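Local coordinates for putative D-alanine N-acetyltransferase of GNAT family (Desulfovibrio desulfuricans subsp. desulfuricans, PDB 2R7H), which probably transfers an acyl group, most likely acetyl from acetyl-CoA as in other GNAT-family enzymes, to an acceptor that remains unconfirmed, at residues 117-120 with 121-125. Residues are numbered along the deposited sequence; the frame is centred on the assembly and turned at random.
Sequences AEVV and HDVRL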
ATOM      1  N   ALA B 117      -9.759  20.118  -2.079  1.00 26.61           N
ATOM      2  CA  ALA B 117     -10.912  20.310  -2.971  1.00 28.63           C
ATOM      3  C   ALA B 117     -10.522  20.027  -4.447  1.00 27.70           C
ATOM      4  O   ALA B 117     -11.283  19.428  -5.218  1.00 29.80           O
ATOM      5  CB  ALA B 117     -11.509  21.711  -2.790  1.00 29.24           C
ATOM      6  N   GLU B 118      -9.328  20.426  -4.840  1.00 26.09           N
ATOM      7  CA  GLU B 118      -8.892  20.157  -6.206  1.00 25.62           C
ATOM      8  C   GLU B 118      -8.643  18.656  -6.466  1.00 28.37           C
ATOM      9  O   GLU B 118      -8.955  18.137  -7.555  1.00 27.24           O
ATOM     10  CB  GLU B 118      -7.645  20.992  -6.534  1.00 28.40           C
ATOM     11  CG  GLU B 118      -7.854  22.504  -6.484  1.00 33.09           C
ATOM     12  CD  GLU B 118      -9.060  23.014  -7.279  1.00 38.85           C
ATOM     13  OE1 GLU B 118      -9.244  22.605  -8.425  1.00 38.03           O
ATOM     14  OE2 GLU B 118      -9.818  23.839  -6.726  1.00 43.07           O
ATOM     15  N   VAL B 119      -8.031  17.965  -5.494  1.00 26.85           N
ATOM     16  CA  VAL B 119      -7.797  16.538  -5.624  1.00 25.08           C
ATOM     17  C   VAL B 119      -9.133  15.826  -5.773  1.00 23.56           C
ATOM     18  O   VAL B 119      -9.263  14.936  -6.597  1.00 27.78           O
ATOM     19  CB  VAL B 119      -7.030  15.970  -4.400  1.00 24.70           C
ATOM     20  CG1 VAL B 119      -7.118  14.464  -4.378  1.00 26.11           C
ATOM     21  CG2 VAL B 119      -5.548  16.542  -4.393  1.00 22.14           C
ATOM     22  N   VAL B 120     -10.106  16.198  -4.940  1.00 24.66           N
ATOM     23  CA  VAL B 120     -11.454  15.600  -4.971  1.00 25.74           C
ATOM     24  C   VAL B 120     -12.145  15.838  -6.319  1.00 26.90           C
ATOM     25  O   VAL B 120     -12.768  14.948  -6.835  1.00 26.77           O
ATOM     26  CB  VAL B 120     -12.314  16.097  -3.818  1.00 26.53           C
ATOM     27  CG1 VAL B 120     -13.771  15.721  -3.994  1.00 25.61           C
ATOM     28  CG2 VAL B 120     -11.755  15.564  -2.523  1.00 27.15           C
ATOM     29  N   HIS B 121     -11.973  17.032  -6.886  1.00 31.23           N
ATOM     30  CA  HIS B 121     -12.501  17.368  -8.198  1.00 29.75           C
ATOM     31  C   HIS B 121     -11.923  16.423  -9.234  1.00 30.34           C
ATOM     32  O   HIS B 121     -12.644  15.836 -10.040  1.00 28.16           O
ATOM     33  CB  HIS B 121     -12.106  18.804  -8.543  1.00 31.75           C
ATOM     34  CG  HIS B 121     -12.248  19.158  -9.987  1.00 32.91           C
ATOM     35  ND1 HIS B 121     -11.247  18.929 -10.907  1.00 43.19           N
ATOM     36  CD2 HIS B 121     -13.253  19.764 -10.666  1.00 35.84           C
ATOM     37  CE1 HIS B 121     -11.637  19.357 -12.096  1.00 43.03           C
ATOM     38  NE2 HIS B 121     -12.847  19.876 -11.974  1.00 38.17           N
ATOM     39  N   ASP B 122     -10.608  16.263  -9.197  1.00 33.42           N
ATOM     40  CA  ASP B 122      -9.913  15.396 -10.154  1.00 31.82           C
ATOM     41  C   ASP B 122     -10.269  13.933 -10.063  1.00 31.84           C
ATOM     42  O   ASP B 122     -10.366  13.276 -11.077  1.00 31.52           O
ATOM     43  CB  ASP B 122      -8.406  15.541 -10.043  1.00 31.78           C
ATOM     44  CG  ASP B 122      -7.916  16.898 -10.400  1.00 36.78           C
ATOM     45  OD1 ASP B 122      -8.711  17.768 -10.847  1.00 35.36           O
ATOM     46  OD2 ASP B 122      -6.700  17.094 -10.248  1.00 45.30           O
ATOM     47  N   VAL B 123     -10.411  13.434  -8.835  1.00 33.07           N
ATOM     48  CA  VAL B 123     -10.783  12.061  -8.549  1.00 31.43           C
ATOM     49  C   VAL B 123     -12.234  11.847  -9.009  1.00 31.67           C
ATOM     50  O   VAL B 123     -12.548  10.815  -9.585  1.00 31.75           O
ATOM     51  CB  VAL B 123     -10.585  11.715  -7.052  1.00 31.52           C
ATOM     52  CG1 VAL B 123     -11.297  10.444  -6.681  1.00 30.80           C
ATOM     53  CG2 VAL B 123      -9.090  11.643  -6.722  1.00 25.93           C
ATOM     54  N   ARG B 124     -13.124  12.782  -8.708  1.00 31.58           N
ATOM     55  CA  ARG B 124     -14.482  12.684  -9.218  1.00 34.97           C
ATOM     56  C   ARG B 124     -14.525  12.572 -10.760  1.00 33.12           C
ATOM     57  O   ARG B 124     -15.249  11.723 -11.296  1.00 35.05           O
ATOM     58  CB  ARG B 124     -15.313  13.875  -8.797  1.00 37.04           C
ATOM     59  CG  ARG B 124     -15.767  13.796  -7.402  1.00 45.49           C
ATOM     60  CD  ARG B 124     -16.444  15.075  -6.913  1.00 52.96           C
ATOM     61  NE  ARG B 124     -17.049  14.821  -5.597  1.00 54.30           N
ATOM     62  CZ  ARG B 124     -17.503  15.751  -4.750  1.00 54.26           C
ATOM     63  NH1 ARG B 124     -17.304  17.064  -4.945  1.00 46.35           N
ATOM     64  NH2 ARG B 124     -18.060  15.333  -3.612  1.00 59.03           N
ATOM     65  N   LEU B 125     -13.759  13.399 -11.459  1.00 34.73           N
ATOM     66  CA  LEU B 125     -13.738  13.341 -12.938  1.00 37.48           C
ATOM     67  C   LEU B 125     -13.324  12.040 -13.587  1.00 36.93           C
ATOM     68  O   LEU B 125     -13.785  11.728 -14.677  1.00 38.43           O
ATOM     69  CB  LEU B 125     -12.905  14.466 -13.568  1.00 38.39           C
ATOM     70  CG  LEU B 125     -13.663  15.764 -13.823  1.00 44.55           C
ATOM     71  CD1 LEU B 125     -14.443  16.232 -12.592  1.00 50.09           C
ATOM     72  CD2 LEU B 125     -12.702  16.808 -14.347  1.00 40.40           C
TER
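Val120 and Arg124, one helical turn apart, meet side by side near the C-terminal end of helix 111-125, the crossover helix of a beta-alpha-beta unit between the parallel strands 94-102 and 130-136 of the GNAT fold. The backbone link beneath them runs from Arg124 N to Val120 O at 2.9 Å, and equivalent i to i+4 bonds join residues 117-119 to 121-123. Val120 CG1, anti to its own backbone N (chi1 168°), rests above the Arg124 guanidinium, displaced from its centre, 3.8 Å from Arg124 CZ. The extended arginine chain carries NE on to the carbonyl of Val176. On the buried side, Val119 CG1 approaches Val123 CG2 at 4.2 Å, and both valines touch Tyr85 of strand 78-87. A polar group occupies another flank: His121 ND1 donates to Asp122 OD1 at 2.8 Å, nearly straight (164°) and in the ring plane, while Leu125 CD1 lies over one face of the imidazole, displaced toward its edge. Asp122 OD2 and Glu118 OE1 both form salt bridges with Arg24. Asp122 thus divides its carboxylate between imidazole and guanidinium, an arrangement that should restrain rotation of the carboxylate; Arg24 would be expected to offset the proximity of the two acids.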